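Local coordinates for avirulence protein (Pseudomonas syringae, PDB 4B6X), which is a type III secreted effector whose in planta processed C-terminal coiled-coil domain, the part in this structure, probably contributes to activating plant immunity, at residues Ala25-Glu30 with Gln75-Val80; Gln46-Glu51 with Ala55-Thr60. All coordinates share one frame; numbering follows the deposited sequence.

In the fold
Two helices, 25-50 and 54-89, make up nearly all of the ordered domain and run back along each other as an antiparallel hairpin. Interaction 2 (46-51 with 55-60) sits beside the turn, while interaction 1 (25-30 with 75-80) lies toward the other end of the pair and, along the chain, encloses it. Their centres are 30 Å apart, on opposite sides of the chain's centre, and their nearest atoms remain about 17 Å apart. The contacts do not touch each other; the two helices they share connect them. Helix axes lie closer at interaction 2, where alanine faces the partner helix, than at interaction 1, where leucine and phenylalanine fill the interval.

Interaction 1: Ala25-Glu30 with Gln75-Val80; sequences AALRQE and QRRFAV
L27 and F78 pass alongside each other in opposite directions, each reaching from its own helix toward the other. One branch of the leucine does most of the touching: L27 CD2 comes within 3.7 Å of the backbone atom F78 N. L27 CD2 also lies 3.9 Å from F78 CB and sits at the edge of the ring, near its plane, so the aromatic face is not what the leucine meets. With CG anti to the backbone N (chi1 -180°), F78 carries its ring across to the stem of R28. There F78 CE1 packs 3.9 Å from R28 CB. The end of R28 turns back through a bend at chi3 and presents one face of its guanidinium to the ring's edge at CZ, with R28 NH1 3.7 Å from F78 CZ. The two planes stand 72° apart and NH1 lies near the ring plane, which is not the geometry of a stacked cation-pi pair. Flanking the leucine, the R77 guanidinium has L27 CD1 over one face, displaced toward its rim. Beside this, a water donates to E30 OE1 at 2.7 Å and accepts a weak bond from R77 NH2 at 3.4 Å. Direct pairing is absent, as E30 OE1 and R77 NH2 stay 5.4 Å apart. L27 and E30 also touch L74, one turn before F78 on helix 54-89. The short helix axes approach to 9.9 Å and run at 146°, antiparallel but splayed. The chemistry is that of an amphipathic helix interface near the surface: an apolar leucine-phenylalanine pair bordered by arginine stems, with E30 and R77 joined only loosely, through a water whose bond to R77 is weak, so that any attraction between their charges is probably modest.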
loop_
_atom_site.group_PDB
_atom_site.type_symbol
_atom_site.label_atom_id
_atom_site.label_comp_id
_atom_site.label_asym_id
_atom_site.label_seq_id
_atom_site.Cartn_x
_atom_site.Cartn_y
_atom_site.Cartn_z
ATOM N N ALA A 25 8.790 -6.773 -12.224
ATOM C CA ALA A 25 7.871 -5.863 -12.917
ATOM C C ALA A 25 6.431 -5.911 -12.329
ATOM O O ALA A 25 5.879 -4.867 -11.985
ATOM C CB ALA A 25 7.855 -6.133 -14.444
ATOM N N ALA A 26 5.841 -7.108 -12.203
ATOM C CA ALA A 26 4.443 -7.231 -11.740
ATOM C C ALA A 26 4.318 -6.757 -10.299
ATOM O O ALA A 26 3.355 -6.073 -9.938
ATOM C CB ALA A 26 3.908 -8.669 -11.906
ATOM N N LEU A 27 5.305 -7.111 -9.480
ATOM C CA LEU A 27 5.347 -6.672 -8.079
ATOM C C LEU A 27 5.448 -5.143 -7.907
ATOM O O LEU A 27 4.783 -4.548 -7.009
ATOM C CB LEU A 27 6.494 -7.369 -7.358
ATOM C CG LEU A 27 6.653 -7.161 -5.856
ATOM C CD1 LEU A 27 5.331 -7.439 -5.064
ATOM C CD2 LEU A 27 7.843 -8.073 -5.317
ATOM N N ARG A 28 6.273 -4.517 -8.738
ATOM C CA ARG A 28 6.404 -3.053 -8.738
ATOM C C ARG A 28 5.064 -2.403 -9.047
ATOM O O ARG A 28 4.669 -1.442 -8.380
ATOM C CB ARG A 28 7.452 -2.545 -9.753
ATOM C CG ARG A 28 7.753 -1.006 -9.641
ATOM C CD ARG A 28 8.308 -0.342 -10.952
ATOM N NE ARG A 28 9.140 -1.235 -11.779
ATOM C CZ ARG A 28 10.478 -1.349 -11.735
ATOM N NH1 ARG A 28 11.226 -0.596 -10.907
ATOM N NH2 ARG A 28 11.081 -2.236 -12.537
ATOM N N GLN A 29 4.374 -2.938 -10.047
ATOM C CA GLN A 29 3.082 -2.434 -10.455
ATOM C C GLN A 29 2.045 -2.654 -9.334
ATOM O O GLN A 29 1.231 -1.775 -9.072
ATOM C CB GLN A 29 2.679 -3.064 -11.801
ATOM C CG GLN A 29 1.362 -2.592 -12.374
ATOM C CD GLN A 29 1.319 -1.088 -12.639
ATOM O OE1 GLN A 29 2.033 -0.595 -13.505
ATOM N NE2 GLN A 29 0.479 -0.357 -11.889
ATOM N N GLU A 30 2.117 -3.793 -8.631
ATOM C CA GLU A 30 1.234 -4.053 -7.488
ATOM C C GLU A 30 1.421 -3.049 -6.363
ATOM O O GLU A 30 0.457 -2.619 -5.698
ATOM C CB GLU A 30 1.409 -5.468 -6.934
ATOM C CG GLU A 30 0.156 -5.907 -6.162
ATOM C CD GLU A 30 0.254 -7.201 -5.344
ATOM O OE1 GLU A 30 1.176 -8.031 -5.529
ATOM O OE2 GLU A 30 -0.652 -7.354 -4.477
ATOM N N GLN A 75 6.628 -4.015 -0.351
ATOM C CA GLN A 75 7.800 -3.176 -0.582
ATOM C C GLN A 75 9.069 -3.893 -0.116
ATOM O O GLN A 75 10.104 -3.801 -0.779
ATOM C CB GLN A 75 7.648 -1.828 0.125
ATOM C CG GLN A 75 6.558 -0.970 -0.516
ATOM C CD GLN A 75 6.307 0.295 0.221
ATOM O OE1 GLN A 75 6.115 0.286 1.432
ATOM N NE2 GLN A 75 6.281 1.403 -0.499
ATOM N N ARG A 76 8.985 -4.595 1.015
ATOM C CA ARG A 76 10.116 -5.420 1.472
ATOM C C ARG A 76 10.519 -6.460 0.439
ATOM O O ARG A 76 11.706 -6.637 0.189
ATOM C CB ARG A 76 9.840 -6.100 2.819
ATOM C CG ARG A 76 10.098 -5.136 3.977
ATOM C CD ARG A 76 9.959 -5.785 5.351
ATOM N NE ARG A 76 8.574 -5.982 5.749
ATOM C CZ ARG A 76 7.816 -5.086 6.399
ATOM N NH1 ARG A 76 8.292 -3.879 6.751
ATOM N NH2 ARG A 76 6.555 -5.389 6.678
ATOM N N ARG A 77 9.525 -7.149 -0.138
ATOM C CA ARG A 77 9.789 -8.199 -1.125
ATOM C C ARG A 77 10.430 -7.673 -2.381
ATOM O O ARG A 77 11.270 -8.361 -2.993
ATOM C CB ARG A 77 8.517 -8.965 -1.495
ATOM C CG ARG A 77 8.050 -9.914 -0.416
ATOM C CD ARG A 77 6.574 -10.289 -0.599
ATOM N NE ARG A 77 6.262 -10.813 -1.937
ATOM C CZ ARG A 77 5.020 -11.025 -2.396
ATOM N NH1 ARG A 77 3.968 -10.745 -1.643
ATOM N NH2 ARG A 77 4.831 -11.502 -3.626
ATOM N N PHE A 78 10.032 -6.455 -2.764
ATOM C CA PHE A 78 10.541 -5.837 -3.956
ATOM C C PHE A 78 11.962 -5.317 -3.766
ATOM O O PHE A 78 12.797 -5.377 -4.673
ATOM C CB PHE A 78 9.652 -4.692 -4.377
ATOM C CG PHE A 78 10.136 -4.011 -5.617
ATOM C CD1 PHE A 78 10.115 -4.684 -6.830
ATOM C CD2 PHE A 78 10.657 -2.721 -5.558
ATOM C CE1 PHE A 78 10.590 -4.064 -8.006
ATOM C CE2 PHE A 78 11.106 -2.082 -6.708
ATOM C CZ PHE A 78 11.087 -2.764 -7.941
ATOM N N ALA A 79 12.234 -4.779 -2.595
ATOM C CA ALA A 79 13.578 -4.317 -2.278
ATOM C C ALA A 79 14.565 -5.485 -2.336
ATOM O O ALA A 79 15.657 -5.322 -2.828
ATOM C CB ALA A 79 13.631 -3.608 -0.906
ATOM N N VAL A 80 14.185 -6.659 -1.843
ATOM C CA VAL A 80 15.078 -7.820 -1.925
ATOM C C VAL A 80 15.402 -8.116 -3.380
ATOM O O VAL A 80 16.561 -8.263 -3.791
ATOM C CB VAL A 80 14.490 -9.087 -1.274
ATOM C CG1 VAL A 80 15.345 -10.303 -1.661
ATOM C CG2 VAL A 80 14.488 -8.913 0.247
HETATM O O HOH W 1 1.722 -10.537 -4.543
#

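Interaction 2: Gln46-Glu51 with Ala55-Thr60; sequences QDAIDE and AEIANT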
loop_
_atom_site.group_PDB
_atom_site.type_symbol
_atom_site.label_atom_id
_atom_site.label_comp_id
_atom_site.label_asym_id
_atom_site.label_seq_id
_atom_site.Cartn_x
_atom_site.Cartn_y
_atom_site.Cartn_z
ATOM N N GLN A 46 -10.386 10.370 6.310
ATOM C CA GLN A 46 -10.346 11.736 6.753
ATOM C C GLN A 46 -11.686 12.443 6.500
ATOM O O GLN A 46 -12.135 13.282 7.314
ATOM C CB GLN A 46 -9.171 12.458 6.100
ATOM C CG GLN A 46 -7.804 11.966 6.616
ATOM C CD GLN A 46 -6.663 12.905 6.297
ATOM O OE1 GLN A 46 -6.061 12.787 5.241
ATOM N NE2 GLN A 46 -6.335 13.823 7.216
ATOM N N ASP A 47 -12.325 12.116 5.379
ATOM C CA ASP A 47 -13.670 12.642 5.105
ATOM C C ASP A 47 -14.679 12.145 6.149
ATOM O O ASP A 47 -15.490 12.920 6.644
ATOM C CB ASP A 47 -14.126 12.260 3.699
ATOM C CG ASP A 47 -13.386 13.009 2.632
ATOM O OD1 ASP A 47 -12.703 14.022 2.947
ATOM O OD2 ASP A 47 -13.501 12.607 1.461
ATOM N N ALA A 48 -14.597 10.867 6.511
ATOM C CA ALA A 48 -15.484 10.308 7.522
ATOM C C ALA A 48 -15.262 10.961 8.902
ATOM O O ALA A 48 -16.213 11.127 9.656
ATOM C CB ALA A 48 -15.344 8.774 7.599
ATOM N N ILE A 49 -14.023 11.311 9.233
ATOM C CA ILE A 49 -13.725 12.098 10.442
ATOM C C ILE A 49 -14.358 13.496 10.372
ATOM O O ILE A 49 -15.044 13.917 11.335
ATOM C CB ILE A 49 -12.191 12.208 10.707
ATOM C CG1 ILE A 49 -11.625 10.827 11.072
ATOM C CG2 ILE A 49 -11.888 13.231 11.818
ATOM C CD1 ILE A 49 -10.143 10.678 10.938
ATOM N N ASP A 50 -14.169 14.208 9.253
ATOM C CA ASP A 50 -14.773 15.544 9.084
ATOM C C ASP A 50 -16.298 15.494 9.239
ATOM O O ASP A 50 -16.893 16.392 9.773
ATOM C CB ASP A 50 -14.436 16.148 7.719
ATOM C CG ASP A 50 -12.950 16.422 7.541
ATOM O OD1 ASP A 50 -12.211 16.502 8.547
ATOM O OD2 ASP A 50 -12.513 16.543 6.385
ATOM N N GLU A 51 -16.911 14.423 8.761
ATOM C CA GLU A 51 -18.339 14.221 8.900
ATOM C C GLU A 51 -18.760 13.624 10.256
ATOM O O GLU A 51 -19.934 13.390 10.469
ATOM C CB GLU A 51 -18.813 13.281 7.800
ATOM C CG GLU A 51 -18.766 13.814 6.389
ATOM C CD GLU A 51 -18.810 12.667 5.341
ATOM O OE1 GLU A 51 -19.023 11.485 5.746
ATOM O OE2 GLU A 51 -18.610 12.948 4.122
ATOM N N ALA A 55 -19.455 4.966 12.038
ATOM C CA ALA A 55 -19.515 3.706 11.271
ATOM C C ALA A 55 -18.476 3.671 10.119
ATOM O O ALA A 55 -17.869 2.635 9.846
ATOM C CB ALA A 55 -20.939 3.477 10.704
ATOM N N GLU A 56 -18.343 4.787 9.402
ATOM C CA GLU A 56 -17.465 4.820 8.237
ATOM C C GLU A 56 -16.033 4.967 8.697
ATOM O O GLU A 56 -15.138 4.445 8.079
ATOM C CB GLU A 56 -17.873 5.921 7.241
ATOM C CG GLU A 56 -17.185 5.799 5.819
ATOM C CD GLU A 56 -17.538 4.491 5.084
ATOM O OE1 GLU A 56 -18.632 4.402 4.515
ATOM O OE2 GLU A 56 -16.725 3.545 5.080
ATOM N N ILE A 57 -15.812 5.649 9.808
ATOM C CA ILE A 57 -14.490 5.728 10.384
ATOM C C ILE A 57 -13.976 4.322 10.695
ATOM O O ILE A 57 -12.859 3.970 10.298
ATOM C CB ILE A 57 -14.453 6.612 11.637
ATOM C CG1 ILE A 57 -14.559 8.094 11.254
ATOM C CG2 ILE A 57 -13.191 6.438 12.407
ATOM C CD1 ILE A 57 -14.757 9.006 12.487
ATOM N N ALA A 58 -14.798 3.511 11.352
ATOM C CA ALA A 58 -14.404 2.158 11.702
ATOM C C ALA A 58 -14.252 1.293 10.452
ATOM O O ALA A 58 -13.344 0.467 10.385
ATOM C CB ALA A 58 -15.419 1.524 12.703
ATOM N N ASN A 59 -15.145 1.456 9.480
ATOM C CA ASN A 59 -15.108 0.644 8.249
ATOM C C ASN A 59 -13.834 0.907 7.451
ATOM O O ASN A 59 -13.160 -0.015 7.034
ATOM C CB ASN A 59 -16.321 0.924 7.360
ATOM C CG ASN A 59 -16.237 0.217 6.011
ATOM O OD1 ASN A 59 -15.944 -0.984 5.950
ATOM N ND2 ASN A 59 -16.520 0.950 4.916
ATOM N N THR A 60 -13.504 2.184 7.303
ATOM C CA THR A 60 -12.441 2.608 6.426
ATOM C C THR A 60 -11.090 2.437 7.087
ATOM O O THR A 60 -10.138 1.992 6.454
ATOM C CB THR A 60 -12.676 4.076 6.001
ATOM O OG1 THR A 60 -13.869 4.132 5.197
ATOM C CG2 THR A 60 -11.514 4.620 5.185
#
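E56 OE2 is gripped by two donors from the next turn of its own helix. N59 ND2 gives it a bond of 2.6 Å, nearly straight at 165°, on the syn side of the carboxylate. T60 OG1 donates to the same E56 OE2 from the anti side at 2.9 Å, tilted out of the carboxylate plane. A bend at chi2 (62°) folds the E56 chain back along its helix for this, and the two bonds probably temper its negative charge. Its aliphatic stem faces the partner helix instead, with E56 CB 3.8 Å from A48 CB. A48 CB also meets I57 CG1, at 3.8 Å. I57 crosses I49 at about a right angle, its CD1 3.9 Å from I49 CG1, and I57 also touches L45. The short axes, 8.5 Å apart and antiparallel at 162°, come this near with A48 facing between them. Beyond the contact, N53 OD1 accepts from E56 N in the first turn of helix 54-89. Apolar packing beside a tight interhelical turn is typical of a helical hairpin, here the closed end of an antiparallel coiled coil.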